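Local coordinates for protein ribonucleoside-diphosphate reductase small chain 2 (Saccharomyces cerevisiae, PDB 1JK0) that serves as a small subunit of ribonucleotide reductase, the enzyme that makes deoxyribonucleotides, and is required for folding of its partner small subunit and assembly with the large subunits, at residues 15-19 with 172-177; 177-181 with 242-247; 56-62 with 126-130. The contacts are given in a common frame with arbitrary orientation. Residues are numbered along the deposited sequence.

Contact 1: residues 15-19 with 172-177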
ATOM      1  N   ARG B  15      -6.184 -20.122  28.840  1.00 70.07           N
ATOM      2  CA  ARG B  15      -6.347 -19.552  27.514  1.00 69.39           C
ATOM      3  C   ARG B  15      -7.548 -18.607  27.546  1.00 68.38           C
ATOM      4  O   ARG B  15      -7.577 -17.605  26.839  1.00 67.88           O
ATOM      5  CB  ARG B  15      -6.570 -20.652  26.477  1.00 70.60           C
ATOM      6  CG  ARG B  15      -6.766 -20.121  25.066  1.00 72.50           C
ATOM      7  CD  ARG B  15      -6.923 -21.243  24.045  1.00 73.36           C
ATOM      8  NE  ARG B  15      -5.711 -22.051  23.920  1.00 74.27           N
ATOM      9  CZ  ARG B  15      -5.570 -23.047  23.047  1.00 75.40           C
ATOM     10  NH1 ARG B  15      -6.563 -23.356  22.222  1.00 76.42           N
ATOM     11  NH2 ARG B  15      -4.440 -23.743  22.999  1.00 74.73           N
ATOM     12  N   HIS B  16      -8.535 -18.925  28.378  1.00 68.16           N
ATOM     13  CA  HIS B  16      -9.728 -18.081  28.507  1.00 67.32           C
ATOM     14  C   HIS B  16      -9.373 -16.703  29.082  1.00 66.06           C
ATOM     15  O   HIS B  16      -9.989 -15.694  28.720  1.00 64.87           O
ATOM     16  CB  HIS B  16     -10.767 -18.742  29.424  1.00 66.49           C
ATOM     17  CG  HIS B  16     -11.938 -17.862  29.738  1.00 66.50           C
ATOM     18  ND1 HIS B  16     -12.930 -17.585  28.821  1.00 67.49           N
ATOM     19  CD2 HIS B  16     -12.248 -17.156  30.851  1.00 66.28           C
ATOM     20  CE1 HIS B  16     -13.799 -16.744  29.355  1.00 66.88           C
ATOM     21  NE2 HIS B  16     -13.408 -16.466  30.585  1.00 66.72           N
ATOM     22  N   ASP B  17      -8.390 -16.677  29.982  1.00 64.61           N
ATOM     23  CA  ASP B  17      -7.946 -15.442  30.617  1.00 63.78           C
ATOM     24  C   ASP B  17      -7.167 -14.557  29.648  1.00 63.91           C
ATOM     25  O   ASP B  17      -7.360 -13.339  29.615  1.00 63.29           O
ATOM     26  CB  ASP B  17      -7.083 -15.755  31.840  1.00 64.25           C
ATOM     27  CG  ASP B  17      -7.878 -16.404  32.966  1.00 65.59           C
ATOM     28  OD1 ASP B  17      -7.310 -16.581  34.065  1.00 65.37           O
ATOM     29  OD2 ASP B  17      -9.066 -16.739  32.757  1.00 65.70           O
ATOM     30  N   MET B  18      -6.286 -15.171  28.860  1.00 63.57           N
ATOM     31  CA  MET B  18      -5.497 -14.438  27.881  1.00 62.05           C
ATOM     32  C   MET B  18      -6.458 -13.764  26.896  1.00 62.63           C
ATOM     33  O   MET B  18      -6.252 -12.623  26.486  1.00 63.10           O
ATOM     34  CB  MET B  18      -4.560 -15.395  27.148  1.00 61.15           C
ATOM     35  CG  MET B  18      -3.247 -14.761  26.726  1.00 62.98           C
ATOM     36  SD  MET B  18      -2.032 -15.918  26.022  1.00 63.07           S
ATOM     37  CE  MET B  18      -1.925 -15.310  24.378  1.00 64.01           C
ATOM     38  N   LYS B  19      -7.518 -14.474  26.525  1.00 63.16           N
ATOM     39  CA  LYS B  19      -8.514 -13.933  25.607  1.00 63.55           C
ATOM     40  C   LYS B  19      -9.099 -12.627  26.163  1.00 63.22           C
ATOM     41  O   LYS B  19      -9.383 -11.695  25.412  1.00 63.61           O
ATOM     42  CB  LYS B  19      -9.653 -14.939  25.392  1.00 64.45           C
ATOM     43  CG  LYS B  19      -9.245 -16.299  24.816  1.00 66.11           C
ATOM     44  CD  LYS B  19     -10.398 -17.307  24.923  1.00 66.03           C
ATOM     45  CE  LYS B  19     -10.022 -18.687  24.382  1.00 66.93           C
ATOM     46  NZ  LYS B  19      -9.913 -18.736  22.892  1.00 66.76           N
ATOM     47  N   ASP B 172     -11.012 -20.008  17.463  1.00 65.35           N
ATOM     48  CA  ASP B 172     -10.514 -20.238  18.805  1.00 63.86           C
ATOM     49  C   ASP B 172      -8.992 -20.161  18.868  1.00 62.31           C
ATOM     50  O   ASP B 172      -8.312 -21.165  19.098  1.00 62.27           O
ATOM     51  CB  ASP B 172     -11.011 -21.595  19.302  1.00 65.02           C
ATOM     52  CG  ASP B 172     -10.506 -21.927  20.682  1.00 66.89           C
ATOM     53  OD1 ASP B 172     -10.591 -21.055  21.581  1.00 68.25           O
ATOM     54  OD2 ASP B 172     -10.029 -23.068  20.864  1.00 65.54           O
ATOM     55  N   SER B 173      -8.470 -18.954  18.659  1.00 60.23           N
ATOM     56  CA  SER B 173      -7.030 -18.699  18.690  1.00 58.12           C
ATOM     57  C   SER B 173      -6.715 -17.339  19.317  1.00 56.83           C
ATOM     58  O   SER B 173      -7.551 -16.436  19.310  1.00 57.00           O
ATOM     59  CB  SER B 173      -6.459 -18.736  17.272  1.00 58.10           C
ATOM     60  OG  SER B 173      -7.046 -17.728  16.463  1.00 55.67           O
ATOM     61  N   LEU B 174      -5.507 -17.201  19.854  1.00 55.06           N
ATOM     62  CA  LEU B 174      -5.070 -15.950  20.468  1.00 53.09           C
ATOM     63  C   LEU B 174      -3.970 -15.301  19.632  1.00 51.75           C
ATOM     64  O   LEU B 174      -3.207 -15.992  18.952  1.00 52.48           O
ATOM     65  CB  LEU B 174      -4.547 -16.209  21.873  1.00 54.34           C
ATOM     66  CG  LEU B 174      -5.576 -16.602  22.931  1.00 55.47           C
ATOM     67  CD1 LEU B 174      -4.855 -16.976  24.224  1.00 56.02           C
ATOM     68  CD2 LEU B 174      -6.536 -15.452  23.165  1.00 54.69           C
ATOM     69  N   TYR B 175      -3.884 -13.975  19.700  1.00 49.35           N
ATOM     70  CA  TYR B 175      -2.897 -13.209  18.940  1.00 46.22           C
ATOM     71  C   TYR B 175      -1.471 -13.713  19.108  1.00 45.69           C
ATOM     72  O   TYR B 175      -0.751 -13.923  18.123  1.00 44.61           O
ATOM     73  CB  TYR B 175      -2.963 -11.735  19.335  1.00 45.05           C
ATOM     74  CG  TYR B 175      -1.987 -10.867  18.578  1.00 44.95           C
ATOM     75  CD1 TYR B 175      -2.057 -10.759  17.193  1.00 44.29           C
ATOM     76  CD2 TYR B 175      -0.979 -10.170  19.242  1.00 44.92           C
ATOM     77  CE1 TYR B 175      -1.151  -9.983  16.488  1.00 44.27           C
ATOM     78  CE2 TYR B 175      -0.069  -9.388  18.545  1.00 45.26           C
ATOM     79  CZ  TYR B 175      -0.162  -9.300  17.167  1.00 44.58           C
ATOM     80  OH  TYR B 175       0.729  -8.527  16.465  1.00 44.68           O
ATOM     81  N   ALA B 176      -1.058 -13.901  20.355  1.00 45.64           N
ATOM     82  CA  ALA B 176       0.285 -14.382  20.620  1.00 46.35           C
ATOM     83  C   ALA B 176       0.490 -15.698  19.893  1.00 47.13           C
ATOM     84  O   ALA B 176       1.539 -15.922  19.297  1.00 47.77           O
ATOM     85  CB  ALA B 176       0.492 -14.566  22.105  1.00 46.35           C
ATOM     86  N   GLU B 177      -0.519 -16.566  19.941  1.00 47.23           N
ATOM     87  CA  GLU B 177      -0.439 -17.854  19.271  1.00 47.82           C
ATOM     88  C   GLU B 177      -0.266 -17.677  17.767  1.00 47.85           C
ATOM     89  O   GLU B 177       0.722 -18.154  17.188  1.00 47.65           O
ATOM     90  CB  GLU B 177      -1.688 -18.681  19.564  1.00 50.31           C
ATOM     91  CG  GLU B 177      -1.676 -19.309  20.949  1.00 53.61           C
ATOM     92  CD  GLU B 177      -2.977 -20.007  21.299  1.00 55.30           C
ATOM     93  OE1 GLU B 177      -3.064 -20.543  22.425  1.00 55.92           O
ATOM     94  OE2 GLU B 177      -3.906 -20.012  20.458  1.00 54.63           O
TER
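Two basic and two acidic side chains form a salt-bridge network where the N-terminal helix 13-21 meets the start of helix 175-188. Its tightest link is a hydrogen-bonded salt bridge, K19 NZ to D172 OD1 at 2.7 Å. R15 is held more loosely. R15 NH1 lies 3.7 Å from D172 OD2, a long salt bridge. E177 OE1 sits over one face of the guanidinium, 3.4 Å from R15 NE, so only the charges attract. E177 OE2 accepts a hydrogen bond from L174 N (3.3 Å). L174 is the N-cap residue, so this is one half of a capping box. L174 CD1 touches M18 CB at 3.3 Å, and L174 CD2 touches K19 CG at 3.3 Å. M18 CE reaches A176 CB (3.4 Å). The charged groups lie to one side of L174, and M18 packs on another. One strong bond and looser charge attraction, beside an apolar contact, probably hold the N-terminal helix to the helical small-chain fold, away from the predicted active site.

Contact 2: residues 177-181 with 242-247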
ATOM      1  N   GLU B 177      -0.519 -16.566  19.941  1.00 47.23           N
ATOM      2  CA  GLU B 177      -0.439 -17.854  19.271  1.00 47.82           C
ATOM      3  C   GLU B 177      -0.266 -17.677  17.767  1.00 47.85           C
ATOM      4  O   GLU B 177       0.722 -18.154  17.188  1.00 47.65           O
ATOM      5  CB  GLU B 177      -1.688 -18.681  19.564  1.00 50.31           C
ATOM      6  CG  GLU B 177      -1.676 -19.309  20.949  1.00 53.61           C
ATOM      7  CD  GLU B 177      -2.977 -20.007  21.299  1.00 55.30           C
ATOM      8  OE1 GLU B 177      -3.064 -20.543  22.425  1.00 55.92           O
ATOM      9  OE2 GLU B 177      -3.906 -20.012  20.458  1.00 54.63           O
ATOM     10  N   ARG B 178      -1.216 -16.986  17.141  1.00 46.07           N
ATOM     11  CA  ARG B 178      -1.161 -16.739  15.703  1.00 44.26           C
ATOM     12  C   ARG B 178       0.206 -16.186  15.317  1.00 43.66           C
ATOM     13  O   ARG B 178       0.698 -16.436  14.221  1.00 44.24           O
ATOM     14  CB  ARG B 178      -2.233 -15.735  15.283  1.00 43.89           C
ATOM     15  CG  ARG B 178      -3.643 -16.101  15.697  1.00 42.13           C
ATOM     16  CD  ARG B 178      -4.667 -15.335  14.872  1.00 40.26           C
ATOM     17  NE  ARG B 178      -4.979 -14.002  15.384  1.00 38.37           N
ATOM     18  CZ  ARG B 178      -5.755 -13.775  16.435  1.00 37.35           C
ATOM     19  NH1 ARG B 178      -6.289 -14.794  17.089  1.00 36.03           N
ATOM     20  NH2 ARG B 178      -6.020 -12.534  16.817  1.00 35.94           N
ATOM     21  N   LEU B 179       0.817 -15.423  16.214  1.00 42.49           N
ATOM     22  CA  LEU B 179       2.130 -14.867  15.930  1.00 41.92           C
ATOM     23  C   LEU B 179       3.151 -15.995  15.816  1.00 42.05           C
ATOM     24  O   LEU B 179       3.849 -16.103  14.813  1.00 42.42           O
ATOM     25  CB  LEU B 179       2.531 -13.886  17.035  1.00 40.47           C
ATOM     26  CG  LEU B 179       2.821 -12.432  16.651  1.00 38.82           C
ATOM     27  CD1 LEU B 179       1.985 -11.974  15.470  1.00 38.76           C
ATOM     28  CD2 LEU B 179       2.547 -11.576  17.859  1.00 38.25           C
ATOM     29  N   VAL B 180       3.224 -16.849  16.832  1.00 43.01           N
ATOM     30  CA  VAL B 180       4.174 -17.963  16.813  1.00 43.34           C
ATOM     31  C   VAL B 180       3.980 -18.836  15.560  1.00 43.17           C
ATOM     32  O   VAL B 180       4.947 -19.235  14.911  1.00 42.08           O
ATOM     33  CB  VAL B 180       4.039 -18.830  18.088  1.00 43.83           C
ATOM     34  CG1 VAL B 180       5.073 -19.941  18.068  1.00 44.41           C
ATOM     35  CG2 VAL B 180       4.229 -17.966  19.329  1.00 42.74           C
ATOM     36  N   ALA B 181       2.729 -19.120  15.214  1.00 42.91           N
ATOM     37  CA  ALA B 181       2.439 -19.919  14.026  1.00 42.89           C
ATOM     38  C   ALA B 181       2.959 -19.203  12.788  1.00 42.78           C
ATOM     39  O   ALA B 181       3.632 -19.797  11.941  1.00 43.05           O
ATOM     40  CB  ALA B 181       0.942 -20.140  13.893  1.00 42.90           C
ATOM     41  N   ILE B 242       2.394 -24.767  24.540  1.00 60.12           N
ATOM     42  CA  ILE B 242       1.671 -24.536  23.289  1.00 58.56           C
ATOM     43  C   ILE B 242       2.647 -24.074  22.205  1.00 59.64           C
ATOM     44  O   ILE B 242       2.543 -24.482  21.046  1.00 60.94           O
ATOM     45  CB  ILE B 242       0.578 -23.465  23.448  1.00 56.25           C
ATOM     46  CG1 ILE B 242      -0.387 -23.861  24.561  1.00 55.14           C
ATOM     47  CG2 ILE B 242      -0.177 -23.314  22.147  1.00 55.37           C
ATOM     48  CD1 ILE B 242      -1.475 -22.846  24.824  1.00 53.56           C
ATOM     49  N   ILE B 243       3.594 -23.220  22.581  1.00 58.97           N
ATOM     50  CA  ILE B 243       4.585 -22.735  21.636  1.00 59.60           C
ATOM     51  C   ILE B 243       5.283 -23.942  21.028  1.00 60.64           C
ATOM     52  O   ILE B 243       5.186 -24.198  19.825  1.00 59.45           O
ATOM     53  CB  ILE B 243       5.645 -21.855  22.326  1.00 59.28           C
ATOM     54  CG1 ILE B 243       4.977 -20.612  22.911  1.00 58.33           C
ATOM     55  CG2 ILE B 243       6.727 -21.462  21.323  1.00 59.59           C
ATOM     56  CD1 ILE B 243       5.920 -19.681  23.616  1.00 57.42           C
ATOM     57  N   GLU B 244       5.987 -24.685  21.871  1.00 62.21           N
ATOM     58  CA  GLU B 244       6.685 -25.872  21.413  1.00 64.16           C
ATOM     59  C   GLU B 244       5.712 -26.816  20.694  1.00 64.67           C
ATOM     60  O   GLU B 244       6.131 -27.663  19.908  1.00 63.96           O
ATOM     61  CB  GLU B 244       7.339 -26.589  22.594  1.00 64.44           C
ATOM     62  CG  GLU B 244       8.247 -27.731  22.184  1.00 66.57           C
ATOM     63  CD  GLU B 244       8.978 -28.346  23.360  1.00 68.02           C
ATOM     64  OE1 GLU B 244       8.308 -28.832  24.296  1.00 68.29           O
ATOM     65  OE2 GLU B 244      10.226 -28.345  23.349  1.00 69.26           O
ATOM     66  N   LYS B 245       4.414 -26.664  20.959  1.00 65.67           N
ATOM     67  CA  LYS B 245       3.406 -27.508  20.320  1.00 67.08           C
ATOM     68  C   LYS B 245       3.089 -27.017  18.908  1.00 67.72           C
ATOM     69  O   LYS B 245       2.705 -27.807  18.042  1.00 68.27           O
ATOM     70  CB  LYS B 245       2.112 -27.552  21.150  1.00 67.03           C
ATOM     71  CG  LYS B 245       2.180 -28.421  22.415  1.00 67.45           C
ATOM     72  CD  LYS B 245       0.812 -28.527  23.130  1.00 67.20           C
ATOM     73  CE  LYS B 245      -0.225 -29.281  22.286  1.00 66.82           C
ATOM     74  NZ  LYS B 245      -1.575 -29.368  22.918  1.00 63.96           N
ATOM     75  N   ILE B 246       3.258 -25.717  18.678  1.00 67.65           N
ATOM     76  CA  ILE B 246       2.991 -25.128  17.369  1.00 66.56           C
ATOM     77  C   ILE B 246       4.161 -25.338  16.407  1.00 66.20           C
ATOM     78  O   ILE B 246       3.959 -25.662  15.237  1.00 64.88           O
ATOM     79  CB  ILE B 246       2.699 -23.623  17.497  1.00 65.82           C
ATOM     80  CG1 ILE B 246       1.508 -23.421  18.435  1.00 65.34           C
ATOM     81  CG2 ILE B 246       2.396 -23.026  16.131  1.00 65.72           C
ATOM     82  CD1 ILE B 246       1.173 -21.980  18.709  1.00 64.92           C
ATOM     83  N   ILE B 247       5.380 -25.160  16.908  1.00 66.21           N
ATOM     84  CA  ILE B 247       6.574 -25.337  16.088  1.00 66.91           C
ATOM     85  C   ILE B 247       6.747 -26.775  15.608  1.00 67.66           C
ATOM     86  O   ILE B 247       6.899 -27.027  14.409  1.00 67.55           O
ATOM     87  CB  ILE B 247       7.845 -24.937  16.857  1.00 66.24           C
ATOM     88  CG1 ILE B 247       8.015 -23.420  16.822  1.00 65.97           C
ATOM     89  CG2 ILE B 247       9.060 -25.639  16.263  1.00 66.59           C
ATOM     90  CD1 ILE B 247       6.954 -22.671  17.579  1.00 66.83           C
TER
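V180 is the main bump on helix 177-181, and it points at helix 242-247. Its CG1 methyl enters the space between I243 and I247, which lie one turn apart. V180 CG1 is 4.0 Å from I243 CG2 and 3.4 Å from I247 CD1. In return I246 projects into the hollow bounded by E177, V180 and A181. I246 CD1 lies 4.1 Å from E177 O and 4.3 Å from V180 CB, while I246 CG2 reaches A181 CA at 3.8 Å. The small alanine leaves room for this branch. The two segments run in roughly the same direction, with axes 9.7 Å apart at closest approach and a crossing angle of -35°. This is helix-on-helix packing within the all-helical, ferritin-like fold of the small-chain family. F231 of helix 207-232 touches V180 and I243, and L286 of helix 277-288 touches I243 and I247. At the N-terminal end, I242 CD1 lies 3.7 Å from E177 OE1, against the carboxylate.

Contact 3: residues 56-62 with 126-130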
ATOM      1  N   PHE B  56      15.695  -2.935   0.168  1.00 22.26           N
ATOM      2  CA  PHE B  56      14.859  -3.032  -1.019  1.00 22.12           C
ATOM      3  C   PHE B  56      15.638  -3.393  -2.304  1.00 23.62           C
ATOM      4  O   PHE B  56      16.563  -2.688  -2.710  1.00 24.95           O
ATOM      5  CB  PHE B  56      14.111  -1.716  -1.209  1.00 21.63           C
ATOM      6  CG  PHE B  56      13.353  -1.626  -2.495  1.00 22.38           C
ATOM      7  CD1 PHE B  56      12.213  -2.391  -2.701  1.00 24.04           C
ATOM      8  CD2 PHE B  56      13.789  -0.793  -3.509  1.00 21.77           C
ATOM      9  CE1 PHE B  56      11.511  -2.329  -3.907  1.00 23.24           C
ATOM     10  CE2 PHE B  56      13.099  -0.722  -4.713  1.00 23.52           C
ATOM     11  CZ  PHE B  56      11.957  -1.496  -4.913  1.00 23.51           C
ATOM     12  N   TRP B  57      15.260  -4.501  -2.933  1.00 23.09           N
ATOM     13  CA  TRP B  57      15.896  -4.942  -4.170  1.00 22.69           C
ATOM     14  C   TRP B  57      14.802  -5.392  -5.148  1.00 23.44           C
ATOM     15  O   TRP B  57      13.637  -5.582  -4.764  1.00 21.82           O
ATOM     16  CB  TRP B  57      16.869  -6.095  -3.900  1.00 22.57           C
ATOM     17  CG  TRP B  57      16.252  -7.284  -3.211  1.00 26.64           C
ATOM     18  CD1 TRP B  57      15.930  -7.396  -1.884  1.00 27.15           C
ATOM     19  CD2 TRP B  57      15.860  -8.524  -3.825  1.00 26.98           C
ATOM     20  NE1 TRP B  57      15.366  -8.627  -1.638  1.00 28.13           N
ATOM     21  CE2 TRP B  57      15.314  -9.339  -2.809  1.00 27.57           C
ATOM     22  CE3 TRP B  57      15.918  -9.024  -5.139  1.00 25.08           C
ATOM     23  CZ2 TRP B  57      14.832 -10.633  -3.065  1.00 28.47           C
ATOM     24  CZ3 TRP B  57      15.441 -10.302  -5.393  1.00 25.16           C
ATOM     25  CH2 TRP B  57      14.905 -11.097  -4.358  1.00 28.12           C
ATOM     26  N   THR B  58      15.169  -5.566  -6.410  1.00 23.04           N
ATOM     27  CA  THR B  58      14.192  -5.973  -7.407  1.00 24.80           C
ATOM     28  C   THR B  58      14.689  -7.117  -8.299  1.00 27.35           C
ATOM     29  O   THR B  58      15.861  -7.506  -8.244  1.00 27.93           O
ATOM     30  CB  THR B  58      13.815  -4.788  -8.289  1.00 24.78           C
ATOM     31  OG1 THR B  58      14.986  -4.299  -8.960  1.00 24.45           O
ATOM     32  CG2 THR B  58      13.196  -3.669  -7.434  1.00 23.86           C
ATOM     33  N   ALA B  59      13.788  -7.679  -9.098  1.00 28.42           N
ATOM     34  CA  ALA B  59      14.159  -8.767  -9.992  1.00 30.41           C
ATOM     35  C   ALA B  59      15.234  -8.274 -10.992  1.00 31.34           C
ATOM     36  O   ALA B  59      16.205  -8.984 -11.289  1.00 31.32           O
ATOM     37  CB  ALA B  59      12.911  -9.273 -10.722  1.00 28.85           C
ATOM     38  N   GLU B  60      15.066  -7.046 -11.482  1.00 31.15           N
ATOM     39  CA  GLU B  60      16.012  -6.461 -12.425  1.00 31.76           C
ATOM     40  C   GLU B  60      17.436  -6.465 -11.884  1.00 33.83           C
ATOM     41  O   GLU B  60      18.384  -6.595 -12.643  1.00 35.42           O
ATOM     42  CB  GLU B  60      15.630  -5.017 -12.769  1.00 30.22           C
ATOM     43  CG  GLU B  60      14.439  -4.847 -13.707  1.00 30.80           C
ATOM     44  CD  GLU B  60      13.106  -5.188 -13.066  1.00 32.36           C
ATOM     45  OE1 GLU B  60      12.080  -5.094 -13.772  1.00 32.45           O
ATOM     46  OE2 GLU B  60      13.077  -5.546 -11.864  1.00 31.73           O
ATOM     47  N   GLU B  61      17.589  -6.304 -10.575  1.00 35.53           N
ATOM     48  CA  GLU B  61      18.917  -6.288  -9.966  1.00 36.97           C
ATOM     49  C   GLU B  61      19.530  -7.678  -9.932  1.00 38.33           C
ATOM     50  O   GLU B  61      20.600  -7.884  -9.354  1.00 39.03           O
ATOM     51  CB  GLU B  61      18.854  -5.700  -8.545  1.00 36.19           C
ATOM     52  CG  GLU B  61      18.848  -4.177  -8.530  1.00 35.96           C
ATOM     53  CD  GLU B  61      18.887  -3.571  -7.138  1.00 36.97           C
ATOM     54  OE1 GLU B  61      19.245  -2.378  -7.035  1.00 39.85           O
ATOM     55  OE2 GLU B  61      18.561  -4.261  -6.149  1.00 37.32           O
ATOM     56  N   ILE B  62      18.842  -8.625 -10.563  1.00 40.37           N
ATOM     57  CA  ILE B  62      19.293 -10.006 -10.628  1.00 42.82           C
ATOM     58  C   ILE B  62      19.539 -10.435 -12.062  1.00 44.34           C
ATOM     59  O   ILE B  62      18.694 -10.223 -12.933  1.00 44.68           O
ATOM     60  CB  ILE B  62      18.257 -10.950 -10.014  1.00 44.24           C
ATOM     61  CG1 ILE B  62      18.272 -10.803  -8.495  1.00 45.98           C
ATOM     62  CG2 ILE B  62      18.549 -12.386 -10.416  1.00 43.49           C
ATOM     63  CD1 ILE B  62      17.276 -11.688  -7.780  1.00 49.87           C
ATOM     64  N   ILE B 126       7.729  -9.278  -5.508  1.00 23.75           N
ATOM     65  CA  ILE B 126       8.973  -9.263  -6.259  1.00 22.77           C
ATOM     66  C   ILE B 126       9.545 -10.693  -6.231  1.00 25.06           C
ATOM     67  O   ILE B 126      10.103 -11.171  -7.232  1.00 25.75           O
ATOM     68  CB  ILE B 126       9.969  -8.262  -5.638  1.00 22.24           C
ATOM     69  CG1 ILE B 126       9.451  -6.829  -5.852  1.00 23.17           C
ATOM     70  CG2 ILE B 126      11.366  -8.435  -6.254  1.00 21.27           C
ATOM     71  CD1 ILE B 126      10.246  -5.735  -5.137  1.00 20.26           C
ATOM     72  N   TYR B 127       9.392 -11.385  -5.098  1.00 24.17           N
ATOM     73  CA  TYR B 127       9.888 -12.756  -5.000  1.00 24.80           C
ATOM     74  C   TYR B 127       9.089 -13.585  -6.005  1.00 25.69           C
ATOM     75  O   TYR B 127       9.645 -14.353  -6.775  1.00 22.73           O
ATOM     76  CB  TYR B 127       9.684 -13.328  -3.585  1.00 24.33           C
ATOM     77  CG  TYR B 127      10.337 -12.538  -2.473  1.00 25.22           C
ATOM     78  CD1 TYR B 127       9.847 -12.599  -1.163  1.00 22.20           C
ATOM     79  CD2 TYR B 127      11.418 -11.692  -2.736  1.00 24.67           C
ATOM     80  CE1 TYR B 127      10.408 -11.840  -0.159  1.00 22.10           C
ATOM     81  CE2 TYR B 127      11.984 -10.924  -1.731  1.00 25.18           C
ATOM     82  CZ  TYR B 127      11.474 -10.996  -0.445  1.00 25.37           C
ATOM     83  OH  TYR B 127      12.019 -10.191   0.544  1.00 26.07           O
ATOM     84  N   SER B 128       7.771 -13.400  -5.995  1.00 28.35           N
ATOM     85  CA  SER B 128       6.900 -14.135  -6.881  1.00 29.92           C
ATOM     86  C   SER B 128       7.276 -13.889  -8.344  1.00 31.25           C
ATOM     87  O   SER B 128       6.976 -14.707  -9.209  1.00 32.42           O
ATOM     88  CB  SER B 128       5.448 -13.742  -6.612  1.00 30.37           C
ATOM     89  OG  SER B 128       4.548 -14.741  -7.090  1.00 34.24           O
ATOM     90  N   GLU B 129       7.929 -12.764  -8.620  1.00 33.05           N
ATOM     91  CA  GLU B 129       8.355 -12.445  -9.985  1.00 33.91           C
ATOM     92  C   GLU B 129       9.691 -13.093 -10.286  1.00 34.63           C
ATOM     93  O   GLU B 129       9.835 -13.785 -11.285  1.00 34.90           O
ATOM     94  CB  GLU B 129       8.522 -10.936 -10.210  1.00 34.40           C
ATOM     95  CG  GLU B 129       8.889 -10.615 -11.668  1.00 33.97           C
ATOM     96  CD  GLU B 129       9.217  -9.157 -11.919  1.00 34.12           C
ATOM     97  OE1 GLU B 129       8.562  -8.276 -11.336  1.00 34.33           O
ATOM     98  OE2 GLU B 129      10.119  -8.885 -12.734  1.00 36.68           O
ATOM     99  N   VAL B 130      10.682 -12.851  -9.435  1.00 35.42           N
ATOM    100  CA  VAL B 130      11.982 -13.441  -9.677  1.00 38.79           C
ATOM    101  C   VAL B 130      11.827 -14.949  -9.835  1.00 40.48           C
ATOM    102  O   VAL B 130      12.384 -15.529 -10.764  1.00 41.22           O
ATOM    103  CB  VAL B 130      12.996 -13.088  -8.554  1.00 38.16           C
ATOM    104  CG1 VAL B 130      12.363 -13.240  -7.218  1.00 40.56           C
ATOM    105  CG2 VAL B 130      14.218 -13.975  -8.653  1.00 38.20           C
TER
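F56 lies early in the loop after helix 43-54. F56 CE1 lies 3.8 Å from I126 CD1, and the F56 ring stacks on an aromatic side chain of the neighbouring small chain 1 subunit. W57 comes next and swings its indole towards Y127 and V130. The six-membered ring of W57 and the ring of Y127 are near parallel, with planes at 26° and centroids 5.5 Å apart. They are slid so far that they barely overlap. W57 CH2 also approaches V130 CG1 at 4.4 Å. The polar ends of both aromatics meet one carboxylate: W57 NE1 and Y127 OH each hydrogen-bond to D219 OD2, on helix 207-232. The backbone also comes close: W57 O is 3.4 Å from I126 CD1. At T58 the chain runs close to I126, and T58 CA is 3.9 Å from I126 CG2. The loop thus lies along helix 111-138, a long helix of the ferritin-like fold. This helix also carries Y131, the predicted active-site residue, whose side chain is about 4 Å from that of Y127. A59 brings the two backbones closest, with A59 CA 5.2 Å from V130 CA. A59 CB fits between E129 OE2 (3.5 Å) and V130 CB (4.4 Å). E60 points away, but its end returns to leave E60 OE1 4.4 Å from E129 OE2. Both carboxylates are paired with basic side chains of the neighbouring small chain 1 subunit, which probably offsets the repulsion between them. Finally, I62 turns back to the helix and sets I62 CD1 3.9 Å from V130 CG2.

From the N terminus, helix 13-21 meets the start of helix 175-188, where contact 1 closes a loop of 152 residues. Contact 3 closes 63 residues and falls wholly within that loop. It joins the loop after helix 43-54 to helix 111-138, on the opposite side of the chain's centre and about 37 Å from contact 1 between centres. Contact 2 follows contact 1 in series and closes 60 residues between helices 175-188 and 240-258. No loops cross. Contacts 1 and 2 share E177. They also meet through S173 with R178 and R15 with I242. Together they tie the N-terminal helix to two later helices, while contact 3 lies beside the small chain 1 subunit.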